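Local coordinates for protein 6-phosphogluconate dehydrogenase, NAD-binding (Mycolicibacterium smegmatis MC2 155, PDB 6SMT) that reduces imines with NADPH as an S-enantioselective imine reductase, built from a Rossmann-type cofactor-binding domain and a helical C-terminal domain, at residues B[67-72]-B[95-100]; B[14-19]-B[61-66]; B[120-125]-B[146-151]; B[79-84]-B[108-113]. One frame throughout, in Å; residues are numbered along the deposited sequence. Where two conformers were deposited one is given.

How the contacts relate
All four contacts lie in the NADPH-binding Rossmann domain. Contact 1 pairs two of its central parallel strands, and contact 2 sits next to it, centres 8 Å apart, where strand 12-16 lies beside strand 69-72; Leu71 N reaches Thr14 O at 2.8 Å. On the other flank strand 120-126 of contact 3 lies beside strand 95-98, with Gly98 O 2.7 Å from Gly124 N. Contact 4 joins helices 77-87 and 104-116 on the sheet face that carries Val72 and Val96, and Tyr121 of contact 3 packs on its residues Thr110 and Ala111. Contacts 1, 2 and 4 touch NADPH; contact 3 does not, its Tyr121 side chain being about 11 Å away.

Contact 1 of 4, residues B[67-72]-B[95-100]; sequences SDLALV and TVIGLS. With NDP (NADPH dihydro-nicotinamide-adenine-dinucleotide phosphate), chain L.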
# COMPACT_ATOMS: atom_id res chain seq x y z
N SER B 67 -21.78 25.58 -22.55
CA SER B 67 -21.17 24.39 -23.12
C SER B 67 -22.10 23.19 -23.29
O SER B 67 -23.08 23.06 -22.57
CB SER B 67 -19.97 23.95 -22.26
OG SER B 67 -19.05 25.02 -22.00
N ASP B 68 -21.70 22.28 -24.12
CA ASP B 68 -22.47 21.02 -24.31
C ASP B 68 -22.20 20.05 -23.16
O ASP B 68 -23.10 19.25 -22.87
CB ASP B 68 -22.10 20.36 -25.62
CG ASP B 68 -22.50 21.18 -26.84
OD1 ASP B 68 -23.45 21.95 -26.72
OD2 ASP B 68 -21.89 20.95 -27.86
N LEU B 69 -21.10 20.20 -22.46
CA LEU B 69 -20.59 19.23 -21.45
C LEU B 69 -20.08 20.00 -20.28
O LEU B 69 -19.26 20.90 -20.49
CB LEU B 69 -19.48 18.40 -22.09
CG LEU B 69 -18.80 17.39 -21.20
CD1 LEU B 69 -19.79 16.30 -20.79
CD2 LEU B 69 -17.63 16.73 -21.89
N ALA B 70 -20.50 19.66 -19.08
CA ALA B 70 -20.09 20.30 -17.83
C ALA B 70 -19.46 19.25 -16.89
O ALA B 70 -20.10 18.22 -16.69
CB ALA B 70 -21.18 21.00 -17.10
N LEU B 71 -18.23 19.50 -16.44
CA LEU B 71 -17.55 18.63 -15.47
C LEU B 71 -17.62 19.29 -14.12
O LEU B 71 -17.25 20.51 -14.02
CB LEU B 71 -16.09 18.42 -15.86
CG LEU B 71 -15.86 18.02 -17.30
CD1 LEU B 71 -14.36 17.79 -17.54
CD2 LEU B 71 -16.64 16.82 -17.72
N VAL B 72 -18.07 18.61 -13.07
CA VAL B 72 -18.16 19.17 -11.72
C VAL B 72 -17.14 18.50 -10.79
O VAL B 72 -17.25 17.31 -10.52
CB VAL B 72 -19.58 19.10 -11.15
CG1 VAL B 72 -19.62 19.90 -9.89
CG2 VAL B 72 -20.65 19.53 -12.16
N THR B 95 -25.09 17.74 -21.00
CA THR B 95 -24.54 16.59 -20.24
C THR B 95 -23.73 17.12 -19.09
O THR B 95 -22.88 17.99 -19.27
CB THR B 95 -23.63 15.74 -21.12
OG1 THR B 95 -24.46 15.22 -22.17
CG2 THR B 95 -23.05 14.55 -20.35
N VAL B 96 -23.96 16.59 -17.89
CA VAL B 96 -23.18 16.95 -16.69
C VAL B 96 -22.44 15.68 -16.30
O VAL B 96 -23.04 14.58 -16.28
CB VAL B 96 -24.10 17.35 -15.53
CG1 VAL B 96 -23.33 17.50 -14.24
CG2 VAL B 96 -24.84 18.63 -15.90
N ILE B 97 -21.14 15.78 -16.02
CA ILE B 97 -20.37 14.65 -15.48
C ILE B 97 -19.88 15.05 -14.11
O ILE B 97 -19.10 16.00 -13.94
CB ILE B 97 -19.21 14.24 -16.40
CG1 ILE B 97 -19.76 13.91 -17.78
CG2 ILE B 97 -18.43 13.11 -15.79
CD1 ILE B 97 -18.69 13.42 -18.77
N GLY B 98 -20.25 14.27 -13.10
CA GLY B 98 -19.76 14.46 -11.75
C GLY B 98 -18.39 13.84 -11.67
O GLY B 98 -18.24 12.68 -12.06
N LEU B 99 -17.42 14.57 -11.21
CA LEU B 99 -16.04 14.07 -10.99
C LEU B 99 -15.67 14.42 -9.57
O LEU B 99 -14.53 14.89 -9.31
CB LEU B 99 -15.07 14.68 -12.03
CG LEU B 99 -15.32 14.26 -13.44
CD1 LEU B 99 -14.37 15.05 -14.36
CD2 LEU B 99 -15.16 12.78 -13.68
N SER B 100 -16.51 14.21 -8.60
CA SER B 100 -16.31 14.59 -7.20
C SER B 100 -16.50 13.35 -6.34
O SER B 100 -17.60 12.73 -6.39
CB SER B 100 -17.32 15.69 -6.81
OG SER B 100 -17.15 16.83 -7.70
PA NDP L . -11.03 19.56 -3.07
O1A NDP L . -11.53 18.15 -2.92
O2A NDP L . -10.22 20.19 -1.98
O5B NDP L . -12.26 20.49 -3.44
C5B NDP L . -11.99 21.89 -3.61
C4B NDP L . -12.98 22.44 -4.60
O4B NDP L . -14.35 22.27 -4.12
C3B NDP L . -12.81 23.96 -4.79
O3B NDP L . -13.16 24.35 -6.11
C2B NDP L . -13.80 24.50 -3.79
O2B NDP L . -14.30 25.82 -3.98
C1B NDP L . -14.95 23.55 -4.08
N9A NDP L . -16.00 23.54 -3.06
C8A NDP L . -15.93 23.06 -1.77
N7A NDP L . -17.06 23.18 -1.12
C5A NDP L . -17.93 23.78 -2.02
C6A NDP L . -19.27 24.23 -1.93
N6A NDP L . -20.06 24.03 -0.88
N1A NDP L . -19.80 24.82 -3.03
C2A NDP L . -19.05 24.98 -4.12
N3A NDP L . -17.77 24.63 -4.31
C4A NDP L . -17.26 24.05 -3.21
O3 NDP L . -10.16 19.77 -4.40
PN NDP L . -9.40 18.93 -5.47
O1N NDP L . -9.26 19.77 -6.65
O2N NDP L . -8.16 18.37 -4.85
O5D NDP L . -10.33 17.65 -5.76
C5D NDP L . -11.59 17.80 -6.40
C4D NDP L . -12.21 16.43 -6.46
O4D NDP L . -11.36 15.60 -7.29
C3D NDP L . -12.38 15.69 -5.12
O3D NDP L . -13.62 15.01 -5.03
C2D NDP L . -11.23 14.70 -5.14
O2D NDP L . -11.43 13.52 -4.37
C1D NDP L . -11.06 14.38 -6.61
N1N NDP L . -9.69 13.98 -6.98
C2N NDP L . -8.62 14.78 -6.66
C3N NDP L . -7.35 14.39 -6.91
C7N NDP L . -6.18 15.23 -6.57
O7N NDP L . -5.06 14.73 -6.82
N7N NDP L . -6.31 16.45 -6.08
C4N NDP L . -7.08 13.09 -7.50
C5N NDP L . -8.24 12.31 -7.87
C6N NDP L . -9.46 12.75 -7.65
P2B NDP L . -13.37 27.04 -3.45
O1X NDP L . -14.34 28.26 -3.50
O2X NDP L . -12.99 26.70 -2.01
O3X NDP L . -12.17 27.19 -4.29
O HOH W 1 -24.32 17.44 -24.30
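Val72 O is gripped twice, by Leu99 N at 2.8 Å in the carbonyl plane and by the hydroxyl of Ser100. The hydroxyl comes from above that plane, OG standing 2.9 Å from Val72 O, and also bonds to Val74 N. This double grip closes the C-terminal end of a parallel strand pair in the Rossmann sheet, where helix 77-87 makes the beta-alpha-beta crossover from strand 69-72 to strand 95-98. Behind it runs a regular parallel ladder: Ala70 N donates to Thr95 O, Ala70 O accepts from Ile97 N at 2.7 Å, nearly along the C=O axis, and Val72 N goes to Ile97 O.

On one face Leu69, its CG anti to the backbone N (chi1 178°), brings CD1 to 3.7 Å from Ile97 CD1, and Leu71 lies alongside Ile97, pointing the same way. Helix 146-156 packs on this face. On the other, Val72 and Val96 cross obliquely under helix 77-87. Past the strand end the chain meets the cofactor, Ser100 CA lying 3.5 Å from NADPH O3D. At the far end a water donates to Asp68 O at 2.6 Å and bonds to Thr95 OG1, which His152 NE2 also holds.

Contact 2 of 4, residues B[14-19]-B[61-66]; sequences TVLGLG and AAAIAA. With NDP (NADPH dihydro-nicotinamide-adenine-dinucleotide phosphate), chain L.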
# COMPACT_ATOMS: atom_id res chain seq x y z
N THR B 14 -17.34 22.97 -19.96
CA THR B 14 -17.31 23.79 -18.76
C THR B 14 -16.71 22.97 -17.61
O THR B 14 -17.04 21.79 -17.48
CB THR B 14 -18.68 24.29 -18.32
OG1 THR B 14 -19.08 25.22 -19.34
CG2 THR B 14 -18.69 25.00 -17.00
N VAL B 15 -15.80 23.55 -16.86
CA VAL B 15 -15.32 22.97 -15.58
C VAL B 15 -15.83 23.83 -14.46
O VAL B 15 -15.56 25.01 -14.40
CB VAL B 15 -13.79 22.83 -15.54
CG1 VAL B 15 -13.38 22.15 -14.26
CG2 VAL B 15 -13.28 22.03 -16.73
N LEU B 16 -16.54 23.24 -13.51
CA LEU B 16 -17.04 23.84 -12.26
C LEU B 16 -16.21 23.23 -11.13
O LEU B 16 -16.32 22.01 -10.88
CB LEU B 16 -18.53 23.64 -12.06
CG LEU B 16 -19.39 24.17 -13.20
CD1 LEU B 16 -19.88 23.10 -14.12
CD2 LEU B 16 -20.61 24.98 -12.71
N GLY B 17 -15.44 24.06 -10.47
CA GLY B 17 -14.55 23.68 -9.41
C GLY B 17 -13.11 23.78 -9.84
O GLY B 17 -12.69 23.11 -10.81
N LEU B 18 -12.37 24.74 -9.25
CA LEU B 18 -11.01 25.12 -9.65
C LEU B 18 -10.07 24.94 -8.49
O LEU B 18 -9.11 25.76 -8.32
CB LEU B 18 -10.98 26.53 -10.30
CG LEU B 18 -11.90 26.71 -11.48
CD1 LEU B 18 -11.79 28.16 -11.99
CD2 LEU B 18 -11.57 25.75 -12.62
N GLY B 19 -10.23 23.91 -7.67
CA GLY B 19 -9.12 23.43 -6.85
C GLY B 19 -8.04 22.83 -7.73
O GLY B 19 -8.10 22.93 -8.93
N ALA B 61 -25.15 28.64 -13.47
CA ALA B 61 -26.07 28.59 -14.62
C ALA B 61 -25.40 29.10 -15.89
O ALA B 61 -25.51 28.49 -16.93
CB ALA B 61 -27.29 29.43 -14.29
N ALA B 62 -24.74 30.25 -15.82
CA ALA B 62 -24.08 30.79 -17.02
C ALA B 62 -22.92 29.89 -17.48
O ALA B 62 -22.78 29.68 -18.69
CB ALA B 62 -23.57 32.19 -16.76
N ALA B 63 -22.24 29.30 -16.53
CA ALA B 63 -21.13 28.36 -16.87
C ALA B 63 -21.68 27.16 -17.63
O ALA B 63 -21.13 26.80 -18.66
CB ALA B 63 -20.41 28.01 -15.61
N ILE B 64 -22.69 26.51 -17.09
CA ILE B 64 -23.26 25.29 -17.70
C ILE B 64 -23.91 25.64 -19.05
O ILE B 64 -23.72 24.97 -20.05
CB ILE B 64 -24.18 24.58 -16.70
CG1 ILE B 64 -23.31 23.98 -15.60
CG2 ILE B 64 -25.02 23.54 -17.42
CD1 ILE B 64 -24.07 23.43 -14.49
N ALA B 65 -24.59 26.80 -19.10
CA ALA B 65 -25.24 27.17 -20.38
C ALA B 65 -24.26 27.46 -21.49
O ALA B 65 -24.68 27.42 -22.67
CB ALA B 65 -26.14 28.38 -20.14
N ALA B 66 -22.98 27.69 -21.20
CA ALA B 66 -21.97 28.02 -22.20
C ALA B 66 -21.55 26.81 -23.04
O ALA B 66 -20.95 26.98 -24.11
CB ALA B 66 -20.80 28.63 -21.55
PA NDP L . -11.03 19.56 -3.07
O1A NDP L . -11.53 18.15 -2.92
O2A NDP L . -10.22 20.19 -1.98
O5B NDP L . -12.26 20.49 -3.44
C5B NDP L . -11.99 21.89 -3.61
C4B NDP L . -12.98 22.44 -4.60
O4B NDP L . -14.35 22.27 -4.12
C3B NDP L . -12.81 23.96 -4.79
O3B NDP L . -13.16 24.35 -6.11
C2B NDP L . -13.80 24.50 -3.79
O2B NDP L . -14.30 25.82 -3.98
C1B NDP L . -14.95 23.55 -4.08
N9A NDP L . -16.00 23.54 -3.06
C8A NDP L . -15.93 23.06 -1.77
N7A NDP L . -17.06 23.18 -1.12
C5A NDP L . -17.93 23.78 -2.02
C6A NDP L . -19.27 24.23 -1.93
N6A NDP L . -20.06 24.03 -0.88
N1A NDP L . -19.80 24.82 -3.03
C2A NDP L . -19.05 24.98 -4.12
N3A NDP L . -17.77 24.63 -4.31
C4A NDP L . -17.26 24.05 -3.21
O3 NDP L . -10.16 19.77 -4.40
PN NDP L . -9.40 18.93 -5.47
O1N NDP L . -9.26 19.77 -6.65
O2N NDP L . -8.16 18.37 -4.85
O5D NDP L . -10.33 17.65 -5.76
C5D NDP L . -11.59 17.80 -6.40
C4D NDP L . -12.21 16.43 -6.46
O4D NDP L . -11.36 15.60 -7.29
C3D NDP L . -12.38 15.69 -5.12
O3D NDP L . -13.62 15.01 -5.03
C2D NDP L . -11.23 14.70 -5.14
O2D NDP L . -11.43 13.52 -4.37
C1D NDP L . -11.06 14.38 -6.61
N1N NDP L . -9.69 13.98 -6.98
C2N NDP L . -8.62 14.78 -6.66
C3N NDP L . -7.35 14.39 -6.91
C7N NDP L . -6.18 15.23 -6.57
O7N NDP L . -5.06 14.73 -6.82
N7N NDP L . -6.31 16.45 -6.08
C4N NDP L . -7.08 13.09 -7.50
C5N NDP L . -8.24 12.31 -7.87
C6N NDP L . -9.46 12.75 -7.65
P2B NDP L . -13.37 27.04 -3.45
O1X NDP L . -14.34 28.26 -3.50
O2X NDP L . -12.99 26.70 -2.01
O3X NDP L . -12.17 27.19 -4.29
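The first strand of the Rossmann fold and the glycine-rich turn that follows it make up residues 14-19, and the end of helix 60-65 lies against the strand. Two side chains of the strand, Thr14 and Leu16, do the touching. Thr14 keeps OG1 beside its backbone N and anti to the carbonyl carbon (chi1 -68°), and from there the hydroxyl donates to Ala63 O at 2.7 Å. It approaches from above the carbonyl plane, while Ala66 N bonds to the same oxygen from within the helix, so one acceptor serves two donors near the last turn. The methyl, anti to the backbone N, also lies on Ala63, CG2 3.7 Å from Ala63 CB. Thr14 OG1 is also hydrogen-bonded to Ser67 OG.

Two residues on, Leu16 crosses Ile64 at about a right angle, laying CD1 3.8 Å from Ile64 CG1, while its CD2 reaches Ala63 CB at 4.2 Å. Ile64 also rests on Ala70 of the neighbouring strand.

Beyond Leu16 the chain leaves the helix and turns to NADPH. Leu18 N and Gly19 N each give a weak bond to O3B of the adenosine ribose, both at 3.3 Å, and Leu18 N also bonds to Asn40 OD1. Gly17 has phi 109°, a conformation suited to glycine, and Gly19 takes the N-cap position of helix 20-31. Strand, turn and helix start together match the GxGxxG pattern of Rossmann dinucleotide-binding domains.

Contact 3 of 4, residues B[120-125]-B[146-151]; sequences RYLDGA and QALFDE
Arg120 leaves the strand with CG beside its backbone N and then bends at chi3 (-59°), while Glu151 starts with CG anti to its own N and runs on extended; the two ends therefore meet at the exposed margin of the contact. The guanidinium grips the carboxylate end-on with two nitrogens in a bidentate salt bridge, NH1 to Glu151 OE1 at 2.6 Å and NH2 to Glu151 OE2 at 3.0 Å. The fit is not flat: the two planes are 45° apart. OE1 offers its syn lone pair, whereas OE2 is met from above the carboxylate plane.

Leu148 fills the angle beneath this bridge. With CG anti to the backbone N, it lays CD1 over one face of the Arg120 guanidinium, 3.6 Å from NH1 and offset toward the rim. Its other methyl turns to the strand, with CD2 3.6 Å from Tyr121 O and 3.8 Å from Leu122 CG. Leu122 and Leu148 slide past each other in opposite directions, and Leu122 CD1 reaches on to the helix backbone at Phe149 CA, 3.7 Å away. The Phe149 ring leads away, to meet the rings of Phe142 and Trp164.

On the opposite side of the strand Tyr121 OH donates to Asp123 OD1 at 2.6 Å. Helical residues 146-151 cross strand residues 120-125 at 82°, and Leu148 also touches Thr95 of the adjoining strand 95-98. In this Rossmann-type NADPH-binding domain helix 146-156 thus lies on the sheet face of Leu122, and helix 104-116 packs against Tyr121 on the other.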
# COMPACT_ATOMS: atom_id res chain seq x y z
N ARG B 120 -28.59 15.23 -18.87
CA ARG B 120 -28.04 13.84 -18.99
C ARG B 120 -26.89 13.80 -17.96
O ARG B 120 -26.31 14.90 -17.70
CB ARG B 120 -27.67 13.67 -20.47
CG ARG B 120 -28.91 13.49 -21.37
CD ARG B 120 -28.60 13.08 -22.79
NE ARG B 120 -27.78 14.08 -23.42
CZ ARG B 120 -27.08 13.89 -24.53
NH1 ARG B 120 -27.09 12.71 -25.10
NH2 ARG B 120 -26.38 14.88 -25.04
N TYR B 121 -26.63 12.65 -17.36
CA TYR B 121 -25.56 12.58 -16.34
C TYR B 121 -24.70 11.37 -16.57
O TYR B 121 -25.22 10.26 -16.76
CB TYR B 121 -26.17 12.51 -14.94
CG TYR B 121 -25.16 12.55 -13.82
CD1 TYR B 121 -24.51 13.72 -13.49
CD2 TYR B 121 -24.87 11.44 -13.10
CE1 TYR B 121 -23.62 13.76 -12.45
CE2 TYR B 121 -24.00 11.47 -12.03
CZ TYR B 121 -23.30 12.62 -11.74
OH TYR B 121 -22.41 12.69 -10.69
N LEU B 122 -23.39 11.55 -16.45
CA LEU B 122 -22.46 10.44 -16.21
C LEU B 122 -21.83 10.69 -14.85
O LEU B 122 -21.53 11.85 -14.53
CB LEU B 122 -21.35 10.28 -17.24
CG LEU B 122 -21.83 9.99 -18.62
CD1 LEU B 122 -20.64 10.11 -19.60
CD2 LEU B 122 -22.43 8.61 -18.70
N ASP B 123 -21.51 9.67 -14.08
CA ASP B 123 -20.67 9.82 -12.89
C ASP B 123 -19.28 9.34 -13.22
O ASP B 123 -19.11 8.35 -13.97
CB ASP B 123 -21.21 8.98 -11.71
CG ASP B 123 -20.59 9.51 -10.40
OD1 ASP B 123 -20.77 10.74 -10.12
OD2 ASP B 123 -19.80 8.74 -9.72
N GLY B 124 -18.26 10.03 -12.74
CA GLY B 124 -16.88 9.63 -12.99
C GLY B 124 -16.03 9.73 -11.75
O GLY B 124 -16.41 10.38 -10.79
N ALA B 125 -14.96 8.96 -11.73
CA ALA B 125 -14.02 8.91 -10.63
C ALA B 125 -12.61 8.95 -11.22
O ALA B 125 -12.22 8.06 -12.00
CB ALA B 125 -14.21 7.69 -9.81
N GLN B 146 -24.30 3.98 -21.66
CA GLN B 146 -23.16 3.69 -22.55
C GLN B 146 -23.12 4.64 -23.71
O GLN B 146 -22.06 5.20 -24.02
CB GLN B 146 -23.11 2.25 -23.02
CG GLN B 146 -21.76 1.92 -23.66
CD GLN B 146 -21.64 0.45 -24.01
OE1 GLN B 146 -22.61 -0.32 -23.88
NE2 GLN B 146 -20.46 0.06 -24.48
N ALA B 147 -24.25 4.94 -24.30
CA ALA B 147 -24.25 5.81 -25.48
C ALA B 147 -23.82 7.20 -25.12
O ALA B 147 -23.26 7.89 -25.97
CB ALA B 147 -25.67 5.88 -26.03
N LEU B 148 -24.12 7.65 -23.91
CA LEU B 148 -23.76 9.02 -23.47
C LEU B 148 -22.25 9.06 -23.24
O LEU B 148 -21.57 10.05 -23.64
CB LEU B 148 -24.56 9.33 -22.21
CG LEU B 148 -24.30 10.69 -21.61
CD1 LEU B 148 -24.76 11.73 -22.60
CD2 LEU B 148 -25.09 10.80 -20.30
N PHE B 149 -21.66 8.04 -22.63
CA PHE B 149 -20.20 7.94 -22.55
C PHE B 149 -19.60 8.00 -23.97
O PHE B 149 -18.67 8.71 -24.21
CB PHE B 149 -19.82 6.68 -21.81
CG PHE B 149 -18.35 6.40 -21.86
CD1 PHE B 149 -17.45 7.06 -21.03
CD2 PHE B 149 -17.87 5.43 -22.70
CE1 PHE B 149 -16.09 6.81 -21.11
CE2 PHE B 149 -16.54 5.13 -22.76
CZ PHE B 149 -15.64 5.86 -22.00
N ASP B 150 -20.16 7.21 -24.88
CA ASP B 150 -19.59 7.17 -26.24
C ASP B 150 -19.69 8.55 -26.91
O ASP B 150 -18.74 8.91 -27.66
CB ASP B 150 -20.33 6.11 -27.06
CG ASP B 150 -20.11 4.71 -26.51
OD1 ASP B 150 -19.05 4.41 -25.91
OD2 ASP B 150 -20.97 3.87 -26.80
N GLU B 151 -20.75 9.27 -26.70
CA GLU B 151 -21.01 10.63 -27.26
C GLU B 151 -19.87 11.57 -26.86
O GLU B 151 -19.47 12.43 -27.68
CB GLU B 151 -22.35 11.19 -26.84
CG GLU B 151 -22.61 12.64 -27.21
CD GLU B 151 -24.01 13.15 -26.86
OE1 GLU B 151 -24.90 12.31 -26.51
OE2 GLU B 151 -24.19 14.37 -26.95

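Contact 4 of 4, residues B[79-84]-B[108-113]; sequences AVDAIL and RRTAKL. With NDP (NADPH dihydro-nicotinamide-adenine-dinucleotide phosphate), chain L.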
# COMPACT_ATOMS: atom_id res chain seq x y z
N ALA B 79 -21.44 19.55 -2.25
CA ALA B 79 -21.02 20.70 -3.07
C ALA B 79 -21.54 20.54 -4.46
O ALA B 79 -22.05 21.52 -5.05
CB ALA B 79 -19.54 20.81 -3.03
N VAL B 80 -21.42 19.37 -5.12
CA VAL B 80 -21.99 19.19 -6.46
C VAL B 80 -23.46 19.61 -6.49
O VAL B 80 -23.83 20.32 -7.41
CB VAL B 80 -21.86 17.73 -6.94
CG1 VAL B 80 -22.57 17.47 -8.25
CG2 VAL B 80 -20.40 17.36 -7.09
N ASP B 81 -24.22 19.09 -5.53
CA ASP B 81 -25.68 19.27 -5.59
C ASP B 81 -26.02 20.75 -5.29
O ASP B 81 -26.97 21.26 -5.93
CB ASP B 81 -26.35 18.32 -4.63
CG ASP B 81 -26.21 16.85 -5.09
OD1 ASP B 81 -25.82 16.60 -6.28
OD2 ASP B 81 -26.61 15.95 -4.29
N ALA B 82 -25.22 21.41 -4.48
CA ALA B 82 -25.44 22.86 -4.23
C ALA B 82 -25.15 23.64 -5.53
O ALA B 82 -25.90 24.65 -5.88
CB ALA B 82 -24.59 23.35 -3.11
N ILE B 83 -24.12 23.28 -6.29
CA ILE B 83 -23.81 23.95 -7.57
C ILE B 83 -24.92 23.67 -8.57
O ILE B 83 -25.38 24.60 -9.25
CB ILE B 83 -22.44 23.51 -8.06
CG1 ILE B 83 -21.36 24.02 -7.13
CG2 ILE B 83 -22.21 23.86 -9.51
CD1 ILE B 83 -20.00 23.28 -7.34
N LEU B 84 -25.38 22.44 -8.70
CA LEU B 84 -26.42 22.11 -9.69
C LEU B 84 -27.73 22.80 -9.25
O LEU B 84 -28.42 23.30 -10.17
CB LEU B 84 -26.57 20.60 -9.74
CG LEU B 84 -25.38 19.89 -10.38
CD1 LEU B 84 -25.60 18.38 -10.25
CD2 LEU B 84 -25.16 20.29 -11.83
N ARG B 108 -25.99 8.37 -7.62
CA ARG B 108 -27.37 8.10 -8.14
C ARG B 108 -28.29 9.27 -7.82
O ARG B 108 -29.10 9.63 -8.65
CB ARG B 108 -27.86 6.79 -7.51
CG ARG B 108 -27.12 5.52 -7.91
CD ARG B 108 -27.57 4.27 -7.10
NE ARG B 108 -26.70 3.15 -7.36
CZ ARG B 108 -25.96 2.57 -6.53
NH1 ARG B 108 -26.09 2.80 -5.20
NH2 ARG B 108 -25.18 1.62 -6.98
N ARG B 109 -28.13 9.89 -6.67
CA ARG B 109 -28.96 11.04 -6.30
C ARG B 109 -28.69 12.16 -7.25
O ARG B 109 -29.63 12.84 -7.73
CB ARG B 109 -28.65 11.45 -4.87
CG ARG B 109 -29.60 12.52 -4.33
CD ARG B 109 -29.13 13.20 -3.08
NE ARG B 109 -28.98 12.31 -1.97
CZ ARG B 109 -28.70 12.76 -0.76
NH1 ARG B 109 -28.56 14.06 -0.53
NH2 ARG B 109 -28.55 11.90 0.24
N THR B 110 -27.42 12.46 -7.49
CA THR B 110 -27.07 13.55 -8.40
C THR B 110 -27.58 13.24 -9.82
O THR B 110 -28.05 14.15 -10.51
CB THR B 110 -25.54 13.78 -8.36
OG1 THR B 110 -25.17 14.18 -7.03
CG2 THR B 110 -25.12 14.85 -9.34
N ALA B 111 -27.51 11.99 -10.29
CA ALA B 111 -28.04 11.62 -11.60
C ALA B 111 -29.51 12.01 -11.71
O ALA B 111 -29.91 12.60 -12.71
CB ALA B 111 -27.85 10.15 -11.81
N LYS B 112 -30.26 11.78 -10.63
CA LYS B 112 -31.69 12.09 -10.68
C LYS B 112 -31.89 13.59 -10.60
O LYS B 112 -32.82 14.11 -11.33
CB LYS B 112 -32.44 11.37 -9.58
CG LYS B 112 -32.58 9.87 -9.80
CD LYS B 112 -33.46 9.15 -8.82
CE LYS B 112 -33.47 7.64 -8.99
NZ LYS B 112 -32.26 7.03 -8.38
N LEU B 113 -31.11 14.33 -9.85
CA LEU B 113 -31.21 15.81 -9.85
C LEU B 113 -30.99 16.37 -11.24
O LEU B 113 -31.73 17.27 -11.70
CB LEU B 113 -30.25 16.45 -8.86
CG LEU B 113 -30.51 16.12 -7.40
CD1 LEU B 113 -29.48 16.75 -6.48
CD2 LEU B 113 -31.93 16.55 -7.01
PA NDP L . -11.03 19.56 -3.07
O1A NDP L . -11.53 18.15 -2.92
O2A NDP L . -10.22 20.19 -1.98
O5B NDP L . -12.26 20.49 -3.44
C5B NDP L . -11.99 21.89 -3.61
C4B NDP L . -12.98 22.44 -4.60
O4B NDP L . -14.35 22.27 -4.12
C3B NDP L . -12.81 23.96 -4.79
O3B NDP L . -13.16 24.35 -6.11
C2B NDP L . -13.80 24.50 -3.79
O2B NDP L . -14.30 25.82 -3.98
C1B NDP L . -14.95 23.55 -4.08
N9A NDP L . -16.00 23.54 -3.06
C8A NDP L . -15.93 23.06 -1.77
N7A NDP L . -17.06 23.18 -1.12
C5A NDP L . -17.93 23.78 -2.02
C6A NDP L . -19.27 24.23 -1.93
N6A NDP L . -20.06 24.03 -0.88
N1A NDP L . -19.80 24.82 -3.03
C2A NDP L . -19.05 24.98 -4.12
N3A NDP L . -17.77 24.63 -4.31
C4A NDP L . -17.26 24.05 -3.21
O3 NDP L . -10.16 19.77 -4.40
PN NDP L . -9.40 18.93 -5.47
O1N NDP L . -9.26 19.77 -6.65
O2N NDP L . -8.16 18.37 -4.85
O5D NDP L . -10.33 17.65 -5.76
C5D NDP L . -11.59 17.80 -6.40
C4D NDP L . -12.21 16.43 -6.46
O4D NDP L . -11.36 15.60 -7.29
C3D NDP L . -12.38 15.69 -5.12
O3D NDP L . -13.62 15.01 -5.03
C2D NDP L . -11.23 14.70 -5.14
O2D NDP L . -11.43 13.52 -4.37
C1D NDP L . -11.06 14.38 -6.61
N1N NDP L . -9.69 13.98 -6.98
C2N NDP L . -8.62 14.78 -6.66
C3N NDP L . -7.35 14.39 -6.91
C7N NDP L . -6.18 15.23 -6.57
O7N NDP L . -5.06 14.73 -6.82
N7N NDP L . -6.31 16.45 -6.08
C4N NDP L . -7.08 13.09 -7.50
C5N NDP L . -8.24 12.31 -7.87
C6N NDP L . -9.46 12.75 -7.65
P2B NDP L . -13.37 27.04 -3.45
O1X NDP L . -14.34 28.26 -3.50
O2X NDP L . -12.99 26.70 -2.01
O3X NDP L . -12.17 27.19 -4.29
O HOH W 2 -25.80 13.52 -4.29
O HOH W 3 -28.37 16.39 -2.40
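Asp81 and Thr110 face each other obliquely between residues 79-84 and 108-113, helical segments running almost parallel, 5° apart, on one face of the Rossmann sheet. Both keep their first branch beside the backbone N (Asp81 CG at chi1 -69°, Thr110 OG1 at -62°), and the hydroxyl donates to the syn lone pair of Asp81 OD1 at 2.6 Å. Leu113 comes in at about a right angle to the aspartate, its CD1 3.6 Å from Asp81 CG. On the side toward the sheet the Thr110 methyl meets two side chains, each crossing it at about a right angle: CG2 stands 3.7 Å from Leu84 CD1 and 3.8 Å from Val80 CG1.

The second carboxylate oxygen looks to water. One water donates to Asp81 OD2 at 2.6 Å and also to Thr110 OG1, bracing the direct bond; another donates to Asp81 OD2 and accepts from Arg109 NH1 at 3.0 Å, lying in the plane of the guanidinium. His77 ND1 is a further partner of Thr110 OG1. Elsewhere on helix 77-87, Ala79 and Ile83 turn to the cofactor, Ala79 CB sitting 3.5 Å from C5A of the NADPH adenine.

Largely buried, the aspartate has a hydroxyl and two waters donating to it and Arg109 linked through solvent, while its pairing with Arg106 is long and weak; these donors would be expected to favour its ionised form.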